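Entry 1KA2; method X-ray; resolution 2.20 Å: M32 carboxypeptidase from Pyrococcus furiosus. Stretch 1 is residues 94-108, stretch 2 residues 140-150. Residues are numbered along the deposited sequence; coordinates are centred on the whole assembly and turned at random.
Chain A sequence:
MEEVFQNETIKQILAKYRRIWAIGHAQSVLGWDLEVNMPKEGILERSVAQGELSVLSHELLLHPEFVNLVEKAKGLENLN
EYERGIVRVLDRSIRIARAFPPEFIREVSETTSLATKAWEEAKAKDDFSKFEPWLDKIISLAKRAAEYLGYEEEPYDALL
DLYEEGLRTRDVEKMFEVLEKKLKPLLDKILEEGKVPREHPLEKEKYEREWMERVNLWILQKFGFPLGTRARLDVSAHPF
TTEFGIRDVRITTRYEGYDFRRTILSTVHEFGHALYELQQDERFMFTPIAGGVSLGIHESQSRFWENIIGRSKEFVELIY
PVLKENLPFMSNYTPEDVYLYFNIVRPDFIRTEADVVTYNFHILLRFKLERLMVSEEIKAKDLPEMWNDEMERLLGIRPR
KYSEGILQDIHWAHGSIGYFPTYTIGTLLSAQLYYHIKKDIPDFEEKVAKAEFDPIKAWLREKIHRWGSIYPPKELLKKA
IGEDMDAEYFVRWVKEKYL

Stretch 1 (94-108) IRIARAFPPEFIREV
Stretch 2 (140-150) SLAKRAAEYLG

Stretch 1 opens in a helix that begins earlier in the chain. Phe-100 and Pro-101 are extended (phi/psi -94/123° and -64/142°). Pro-101 is the N-cap of a second helix, 102-108, which continues onward. Pro-101 O accepts from Ile-105 N at 3.0 Å. Stretch 2 is helical from 140 to 149. Gly-150 leaves the helix at phi/psi 99/153°, where a CB would jam against the preceding carbonyl O.

Helix 140-149 runs roughly antiparallel to helix 102-108: the directions differ by 153° and the axes approach to 11.3 Å. Against helix 94-99 the angle is 129° and the approach 10.0 Å. The CA atoms of Ala-99 and Tyr-148 lie 5.5 Å apart, those of Val-108 and Leu-141 7.1 Å.

Phe-104 (chi1 t, chi2 64°) is a knob in a hole. It sits among Leu-141, Arg-144, Ala-145 and Tyr-148. Phe-104 CE1 is 3.9 Å from Leu-141 CD2. Tyr-148 (chi1 m, chi2 132°) turns its ring edge to the Phe-104 face. The Phe-104 and Tyr-148 ring centroids are 4.9 Å apart, with the planes at 58°. The Tyr-148 ring also offers a face to Pro-101: Pro-101 CD stands 3.7 Å from the Tyr-148 ring centroid, 12° off the normal, a CH-pi contact.

Phe-100 (chi1 m, chi2 174°) has a CA-to-CB bond pointing sideways, but its ring end comes nearer to stretch 2. Phe-100 CE2 is 3.3 Å from Leu-149 CD1, and Phe-100 CZ is 3.9 Å from Ala-145 CB. The small Ala-99 points toward stretch 2, with its CB 3.6 Å from Leu-149 CD1. Val-108 (chi1 t) places CG2 4.0 Å from CD1 of Leu-141 (chi1 m, chi2 t).

Glu-107 is extended (chi1 t, chi2 t) and forms a salt bridge with Arg-144 (chi1 m, chi2 -108°, chi3 m). Arg-144 NH1 donates to Glu-107 OE2 at 3.2 Å; Arg-144 NH2 adds a weak bond to Glu-107 OE2 at 3.4 Å. The carboxylate oxygen lies near the guanidinium plane, while Phe-104 CD1 lies over one guanidinium face, 3.2 Å from Arg-144 NH2. Water 2 joins the same two side chains, donating to Glu-107 OE2 at 2.8 Å and accepting from Arg-144 NH2 at 2.7 Å.

At the other end, Arg-95 (t, t, p) gives a weak hydrogen bond from NH1 to Leu-149 O, 3.5 Å. Water 1 links two backbones, donating to Ala-99 O at 3.0 Å and Tyr-148 O at 2.6 Å.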

ATOM      1  N   ILE A  94       9.913  16.650 -19.027  1.00 38.89           N
ATOM      2  CA  ILE A  94       9.008  16.969 -20.120  1.00 39.44           C
ATOM      3  C   ILE A  94       9.694  16.635 -21.435  1.00 40.12           C
ATOM      4  O   ILE A  94       9.069  16.114 -22.354  1.00 39.91           O
ATOM      5  CB  ILE A  94       8.622  18.456 -20.108  1.00 39.83           C
ATOM      6  CG1 ILE A  94       7.718  18.731 -18.903  1.00 39.20           C
ATOM      7  CG2 ILE A  94       7.947  18.845 -21.430  1.00 38.52           C
ATOM      8  CD1 ILE A  94       7.351  20.199 -18.727  1.00 39.87           C
ATOM      9  N   ARG A  95      10.987  16.925 -21.503  1.00 41.25           N
ATOM     10  CA  ARG A  95      11.773  16.646 -22.695  1.00 43.42           C
ATOM     11  C   ARG A  95      11.784  15.143 -22.951  1.00 42.92           C
ATOM     12  O   ARG A  95      11.352  14.679 -24.006  1.00 45.07           O
ATOM     13  CB  ARG A  95      13.212  17.151 -22.519  1.00 45.76           C
ATOM     14  CG  ARG A  95      13.925  17.430 -23.840  1.00 52.50           C
ATOM     15  CD  ARG A  95      15.408  17.752 -23.669  1.00 54.46           C
ATOM     16  NE  ARG A  95      16.226  16.546 -23.544  1.00 57.03           N
ATOM     17  CZ  ARG A  95      16.395  15.652 -24.516  1.00 59.24           C
ATOM     18  NH1 ARG A  95      15.804  15.823 -25.694  1.00 58.64           N
ATOM     19  NH2 ARG A  95      17.157  14.586 -24.309  1.00 58.42           N
ATOM     20  N   ILE A  96      12.266  14.375 -21.981  1.00 43.43           N
ATOM     21  CA  ILE A  96      12.320  12.927 -22.131  1.00 41.01           C
ATOM     22  C   ILE A  96      10.957  12.341 -22.454  1.00 41.35           C
ATOM     23  O   ILE A  96      10.835  11.492 -23.327  1.00 42.49           O
ATOM     24  CB  ILE A  96      12.822  12.247 -20.860  1.00 40.81           C
ATOM     25  CG1 ILE A  96      14.229  12.730 -20.530  1.00 41.47           C
ATOM     26  CG2 ILE A  96      12.805  10.742 -21.049  1.00 36.95           C
ATOM     27  CD1 ILE A  96      14.716  12.255 -19.181  1.00 44.66           C
ATOM     28  N   ALA A  97       9.932  12.798 -21.744  1.00 41.18           N
ATOM     29  CA  ALA A  97       8.581  12.300 -21.955  1.00 41.02           C
ATOM     30  C   ALA A  97       8.033  12.538 -23.364  1.00 42.11           C
ATOM     31  O   ALA A  97       7.317  11.696 -23.899  1.00 41.86           O
ATOM     32  CB  ALA A  97       7.640  12.903 -20.921  1.00 40.95           C
ATOM     33  N   ARG A  98       8.348  13.675 -23.976  1.00 42.58           N
ATOM     34  CA  ARG A  98       7.823  13.918 -25.318  1.00 44.76           C
ATOM     35  C   ARG A  98       8.737  13.494 -26.466  1.00 44.07           C
ATOM     36  O   ARG A  98       8.443  13.771 -27.626  1.00 42.26           O
ATOM     37  CB  ARG A  98       7.434  15.390 -25.489  1.00 46.87           C
ATOM     38  CG  ARG A  98       8.544  16.389 -25.246  1.00 51.24           C
ATOM     39  CD  ARG A  98       8.026  17.808 -25.461  1.00 54.00           C
ATOM     40  NE  ARG A  98       8.949  18.823 -24.956  1.00 57.64           N
ATOM     41  CZ  ARG A  98       8.760  20.135 -25.083  1.00 59.42           C
ATOM     42  NH1 ARG A  98       7.679  20.589 -25.707  1.00 59.25           N
ATOM     43  NH2 ARG A  98       9.641  20.993 -24.574  1.00 60.42           N
ATOM     44  N   ALA A  99       9.838  12.817 -26.143  1.00 45.20           N
ATOM     45  CA  ALA A  99      10.778  12.351 -27.160  1.00 46.11           C
ATOM     46  C   ALA A  99      10.201  11.133 -27.875  1.00 47.56           C
ATOM     47  O   ALA A  99      10.419  10.938 -29.075  1.00 45.57           O
ATOM     48  CB  ALA A  99      12.111  11.990 -26.512  1.00 46.45           C
ATOM     49  N   PHE A 100       9.452  10.328 -27.124  1.00 48.22           N
ATOM     50  CA  PHE A 100       8.846   9.110 -27.653  1.00 50.33           C
ATOM     51  C   PHE A 100       7.418   9.269 -28.164  1.00 50.39           C
ATOM     52  O   PHE A 100       6.526   9.697 -27.432  1.00 50.51           O
ATOM     53  CB  PHE A 100       8.840   8.011 -26.584  1.00 51.74           C
ATOM     54  CG  PHE A 100      10.210   7.548 -26.152  1.00 55.03           C
ATOM     55  CD1 PHE A 100      10.340   6.646 -25.095  1.00 56.00           C
ATOM     56  CD2 PHE A 100      11.361   8.006 -26.786  1.00 53.20           C
ATOM     57  CE1 PHE A 100      11.595   6.211 -24.678  1.00 58.19           C
ATOM     58  CE2 PHE A 100      12.615   7.579 -26.376  1.00 55.30           C
ATOM     59  CZ  PHE A 100      12.738   6.681 -25.323  1.00 57.40           C
ATOM     60  N   PRO A 101       7.182   8.917 -29.432  1.00 49.69           N
ATOM     61  CA  PRO A 101       5.835   9.024 -29.998  1.00 50.76           C
ATOM     62  C   PRO A 101       4.940   8.052 -29.224  1.00 50.74           C
ATOM     63  O   PRO A 101       5.378   6.958 -28.869  1.00 50.76           O
ATOM     64  CB  PRO A 101       6.030   8.574 -31.444  1.00 49.28           C
ATOM     65  CG  PRO A 101       7.454   8.928 -31.726  1.00 50.27           C
ATOM     66  CD  PRO A 101       8.158   8.525 -30.462  1.00 50.25           C
ATOM     67  N   PRO A 102       3.686   8.439 -28.942  1.00 50.24           N
ATOM     68  CA  PRO A 102       2.798   7.537 -28.206  1.00 51.07           C
ATOM     69  C   PRO A 102       2.765   6.128 -28.807  1.00 51.50           C
ATOM     70  O   PRO A 102       2.575   5.145 -28.093  1.00 51.50           O
ATOM     71  CB  PRO A 102       1.439   8.248 -28.267  1.00 51.78           C
ATOM     72  CG  PRO A 102       1.552   9.140 -29.473  1.00 52.06           C
ATOM     73  CD  PRO A 102       2.968   9.652 -29.358  1.00 51.44           C
ATOM     74  N   GLU A 103       2.954   6.022 -30.117  1.00 51.33           N
ATOM     75  CA  GLU A 103       2.951   4.702 -30.724  1.00 51.53           C
ATOM     76  C   GLU A 103       4.186   3.918 -30.316  1.00 50.10           C
ATOM     77  O   GLU A 103       4.113   2.706 -30.087  1.00 49.13           O
ATOM     78  CB  GLU A 103       2.877   4.786 -32.251  1.00 54.59           C
ATOM     79  CG  GLU A 103       1.453   4.736 -32.775  1.00 60.18           C
ATOM     80  CD  GLU A 103       0.644   3.585 -32.176  1.00 64.05           C
ATOM     81  OE1 GLU A 103       1.167   2.862 -31.299  1.00 68.42           O
ATOM     82  OE2 GLU A 103      -0.524   3.403 -32.578  1.00 65.49           O
ATOM     83  N   PHE A 104       5.313   4.616 -30.216  1.00 45.77           N
ATOM     84  CA  PHE A 104       6.566   3.989 -29.842  1.00 45.57           C
ATOM     85  C   PHE A 104       6.516   3.511 -28.394  1.00 45.68           C
ATOM     86  O   PHE A 104       6.973   2.409 -28.080  1.00 43.93           O
ATOM     87  CB  PHE A 104       7.713   4.970 -30.025  1.00 44.34           C
ATOM     88  CG  PHE A 104       9.066   4.368 -29.777  1.00 45.72           C
ATOM     89  CD1 PHE A 104       9.550   3.351 -30.593  1.00 43.24           C
ATOM     90  CD2 PHE A 104       9.870   4.837 -28.744  1.00 44.04           C
ATOM     91  CE1 PHE A 104      10.809   2.813 -30.388  1.00 41.35           C
ATOM     92  CE2 PHE A 104      11.130   4.305 -28.532  1.00 42.88           C
ATOM     93  CZ  PHE A 104      11.603   3.290 -29.357  1.00 42.43           C
ATOM     94  N   ILE A 105       5.970   4.348 -27.515  1.00 45.97           N
ATOM     95  CA  ILE A 105       5.837   3.987 -26.113  1.00 45.69           C
ATOM     96  C   ILE A 105       5.019   2.705 -26.042  1.00 46.02           C
ATOM     97  O   ILE A 105       5.261   1.847 -25.199  1.00 45.64           O
ATOM     98  CB  ILE A 105       5.125   5.095 -25.302  1.00 45.77           C
ATOM     99  CG1 ILE A 105       6.074   6.280 -25.119  1.00 44.41           C
ATOM    100  CG2 ILE A 105       4.663   4.551 -23.956  1.00 44.34           C
ATOM    101  CD1 ILE A 105       5.518   7.376 -24.237  1.00 46.57           C
ATOM    102  N   ARG A 106       4.056   2.577 -26.947  1.00 47.06           N
ATOM    103  CA  ARG A 106       3.204   1.400 -26.994  1.00 49.19           C
ATOM    104  C   ARG A 106       4.020   0.187 -27.431  1.00 49.18           C
ATOM    105  O   ARG A 106       4.031  -0.846 -26.755  1.00 50.78           O
ATOM    106  CB  ARG A 106       2.053   1.630 -27.973  1.00 51.95           C
ATOM    107  CG  ARG A 106       1.017   0.535 -27.980  1.00 54.38           C
ATOM    108  CD  ARG A 106       1.069  -0.248 -29.267  1.00 58.58           C
ATOM    109  NE  ARG A 106       0.688   0.532 -30.440  1.00 60.58           N
ATOM    110  CZ  ARG A 106      -0.271   0.168 -31.286  1.00 61.13           C
ATOM    111  NH1 ARG A 106      -0.946  -0.955 -31.072  1.00 61.46           N
ATOM    112  NH2 ARG A 106      -0.521   0.893 -32.366  1.00 59.16           N
ATOM    113  N   GLU A 107       4.707   0.322 -28.561  1.00 48.43           N
ATOM    114  CA  GLU A 107       5.522  -0.760 -29.093  1.00 48.52           C
ATOM    115  C   GLU A 107       6.443  -1.315 -28.004  1.00 47.46           C
ATOM    116  O   GLU A 107       6.496  -2.524 -27.783  1.00 47.49           O
ATOM    117  CB  GLU A 107       6.344  -0.253 -30.287  1.00 48.21           C
ATOM    118  CG  GLU A 107       7.147  -1.333 -30.999  1.00 48.77           C
ATOM    119  CD  GLU A 107       7.981  -0.795 -32.152  1.00 50.17           C
ATOM    120  OE1 GLU A 107       8.684  -1.602 -32.796  1.00 53.28           O
ATOM    121  OE2 GLU A 107       7.940   0.427 -32.419  1.00 50.52           O
ATOM    122  N   VAL A 108       7.149  -0.422 -27.318  1.00 47.26           N
ATOM    123  CA  VAL A 108       8.071  -0.813 -26.256  1.00 46.65           C
ATOM    124  C   VAL A 108       7.393  -1.573 -25.119  1.00 46.85           C
ATOM    125  O   VAL A 108       7.893  -2.603 -24.674  1.00 44.63           O
ATOM    126  CB  VAL A 108       8.806   0.419 -25.681  1.00 45.49           C
ATOM    127  CG1 VAL A 108       9.492   0.063 -24.364  1.00 45.32           C
ATOM    128  CG2 VAL A 108       9.842   0.912 -26.685  1.00 43.83           C
ATOM    129  N   SER A 140      16.656  -3.082 -31.756  1.00 36.53           N
ATOM    130  CA  SER A 140      16.108  -2.115 -32.692  1.00 37.20           C
ATOM    131  C   SER A 140      15.415  -0.973 -31.952  1.00 37.29           C
ATOM    132  O   SER A 140      15.518   0.180 -32.354  1.00 39.17           O
ATOM    133  CB  SER A 140      15.113  -2.783 -33.645  1.00 35.44           C
ATOM    134  OG  SER A 140      14.651  -1.849 -34.617  1.00 38.36           O
ATOM    135  N   LEU A 141      14.701  -1.297 -30.878  1.00 38.38           N
ATOM    136  CA  LEU A 141      14.004  -0.278 -30.088  1.00 38.61           C
ATOM    137  C   LEU A 141      15.005   0.670 -29.415  1.00 37.99           C
ATOM    138  O   LEU A 141      14.781   1.880 -29.351  1.00 36.11           O
ATOM    139  CB  LEU A 141      13.121  -0.942 -29.025  1.00 37.19           C
ATOM    140  CG  LEU A 141      11.992  -1.855 -29.526  1.00 39.81           C
ATOM    141  CD1 LEU A 141      11.301  -2.489 -28.326  1.00 39.19           C
ATOM    142  CD2 LEU A 141      10.987  -1.064 -30.370  1.00 36.98           C
ATOM    143  N   ALA A 142      16.107   0.111 -28.917  1.00 37.55           N
ATOM    144  CA  ALA A 142      17.148   0.904 -28.268  1.00 39.00           C
ATOM    145  C   ALA A 142      17.742   1.935 -29.235  1.00 40.69           C
ATOM    146  O   ALA A 142      17.901   3.106 -28.884  1.00 40.22           O
ATOM    147  CB  ALA A 142      18.248  -0.008 -27.747  1.00 39.80           C
ATOM    148  N   LYS A 143      18.078   1.496 -30.447  1.00 41.39           N
ATOM    149  CA  LYS A 143      18.644   2.399 -31.447  1.00 42.28           C
ATOM    150  C   LYS A 143      17.629   3.486 -31.775  1.00 41.91           C
ATOM    151  O   LYS A 143      17.962   4.673 -31.767  1.00 41.94           O
ATOM    152  CB  LYS A 143      19.024   1.632 -32.716  1.00 42.83           C
ATOM    153  CG  LYS A 143      20.222   0.700 -32.558  1.00 41.55           C
ATOM    154  CD  LYS A 143      20.144  -0.455 -33.552  1.00 44.85           C
ATOM    155  CE  LYS A 143      21.281  -0.445 -34.557  1.00 47.45           C
ATOM    156  NZ  LYS A 143      22.603  -0.651 -33.912  1.00 49.83           N
ATOM    157  N   ARG A 144      16.389   3.090 -32.049  1.00 41.15           N
ATOM    158  CA  ARG A 144      15.356   4.078 -32.354  1.00 41.21           C
ATOM    159  C   ARG A 144      15.322   5.094 -31.211  1.00 40.79           C
ATOM    160  O   ARG A 144      15.358   6.298 -31.446  1.00 41.72           O
ATOM    161  CB  ARG A 144      13.961   3.432 -32.471  1.00 42.63           C
ATOM    162  CG  ARG A 144      13.811   2.326 -33.516  1.00 44.21           C
ATOM    163  CD  ARG A 144      12.996   2.765 -34.724  1.00 46.95           C
ATOM    164  NE  ARG A 144      11.664   3.298 -34.410  1.00 46.73           N
ATOM    165  CZ  ARG A 144      10.627   2.586 -33.971  1.00 46.16           C
ATOM    166  NH1 ARG A 144      10.736   1.281 -33.769  1.00 45.31           N
ATOM    167  NH2 ARG A 144       9.460   3.182 -33.757  1.00 43.33           N
ATOM    168  N   ALA A 145      15.260   4.593 -29.976  1.00 40.51           N
ATOM    169  CA  ALA A 145      15.193   5.445 -28.787  1.00 39.54           C
ATOM    170  C   ALA A 145      16.328   6.451 -28.734  1.00 38.85           C
ATOM    171  O   ALA A 145      16.128   7.608 -28.359  1.00 38.94           O
ATOM    172  CB  ALA A 145      15.191   4.587 -27.521  1.00 39.66           C
ATOM    173  N   ALA A 146      17.520   6.006 -29.110  1.00 37.74           N
ATOM    174  CA  ALA A 146      18.673   6.886 -29.113  1.00 39.01           C
ATOM    175  C   ALA A 146      18.427   8.027 -30.102  1.00 40.06           C
ATOM    176  O   ALA A 146      18.747   9.184 -29.818  1.00 38.29           O
ATOM    177  CB  ALA A 146      19.929   6.109 -29.493  1.00 37.86           C
ATOM    178  N   GLU A 147      17.849   7.698 -31.258  1.00 41.33           N
ATOM    179  CA  GLU A 147      17.555   8.707 -32.276  1.00 42.91           C
ATOM    180  C   GLU A 147      16.442   9.654 -31.815  1.00 43.06           C
ATOM    181  O   GLU A 147      16.477  10.843 -32.111  1.00 41.85           O
ATOM    182  CB  GLU A 147      17.161   8.041 -33.606  1.00 43.56           C
ATOM    183  CG  GLU A 147      18.247   7.138 -34.191  1.00 45.73           C
ATOM    184  CD  GLU A 147      19.539   7.886 -34.454  1.00 46.72           C
ATOM    185  OE1 GLU A 147      20.610   7.248 -34.454  1.00 47.35           O
ATOM    186  OE2 GLU A 147      19.484   9.113 -34.667  1.00 48.73           O
ATOM    187  N   TYR A 148      15.456   9.129 -31.091  1.00 44.13           N
ATOM    188  CA  TYR A 148      14.362   9.966 -30.598  1.00 44.93           C
ATOM    189  C   TYR A 148      14.873  10.931 -29.534  1.00 45.79           C
ATOM    190  O   TYR A 148      14.456  12.089 -29.484  1.00 45.67           O
ATOM    191  CB  TYR A 148      13.240   9.102 -30.015  1.00 44.45           C
ATOM    192  CG  TYR A 148      12.335   8.476 -31.054  1.00 43.72           C
ATOM    193  CD1 TYR A 148      12.015   7.117 -30.997  1.00 45.29           C
ATOM    194  CD2 TYR A 148      11.771   9.247 -32.075  1.00 43.54           C
ATOM    195  CE1 TYR A 148      11.150   6.535 -31.933  1.00 46.38           C
ATOM    196  CE2 TYR A 148      10.907   8.677 -33.017  1.00 44.89           C
ATOM    197  CZ  TYR A 148      10.601   7.321 -32.937  1.00 46.80           C
ATOM    198  OH  TYR A 148       9.753   6.749 -33.856  1.00 48.64           O
ATOM    199  N   LEU A 149      15.781  10.445 -28.692  1.00 47.01           N
ATOM    200  CA  LEU A 149      16.361  11.255 -27.625  1.00 47.46           C
ATOM    201  C   LEU A 149      17.337  12.302 -28.160  1.00 49.24           C
ATOM    202  O   LEU A 149      17.312  13.456 -27.731  1.00 48.88           O
ATOM    203  CB  LEU A 149      17.095  10.362 -26.618  1.00 47.32           C
ATOM    204  CG  LEU A 149      16.365   9.648 -25.467  1.00 46.32           C
ATOM    205  CD1 LEU A 149      14.865   9.816 -25.565  1.00 45.88           C
ATOM    206  CD2 LEU A 149      16.746   8.177 -25.490  1.00 44.33           C
ATOM    207  N   GLY A 150      18.195  11.891 -29.092  1.00 50.14           N
ATOM    208  CA  GLY A 150      19.177  12.800 -29.656  1.00 49.64           C
ATOM    209  C   GLY A 150      20.508  12.587 -28.962  1.00 50.37           C
ATOM    210  O   GLY A 150      20.532  12.159 -27.809  1.00 51.06           O
TER
HETATM  211  O   HOH W   1      12.166  12.914 -30.502  1.00 36.74           O
HETATM  212  O   HOH W   2       6.844   2.875 -33.078  1.00 36.28           O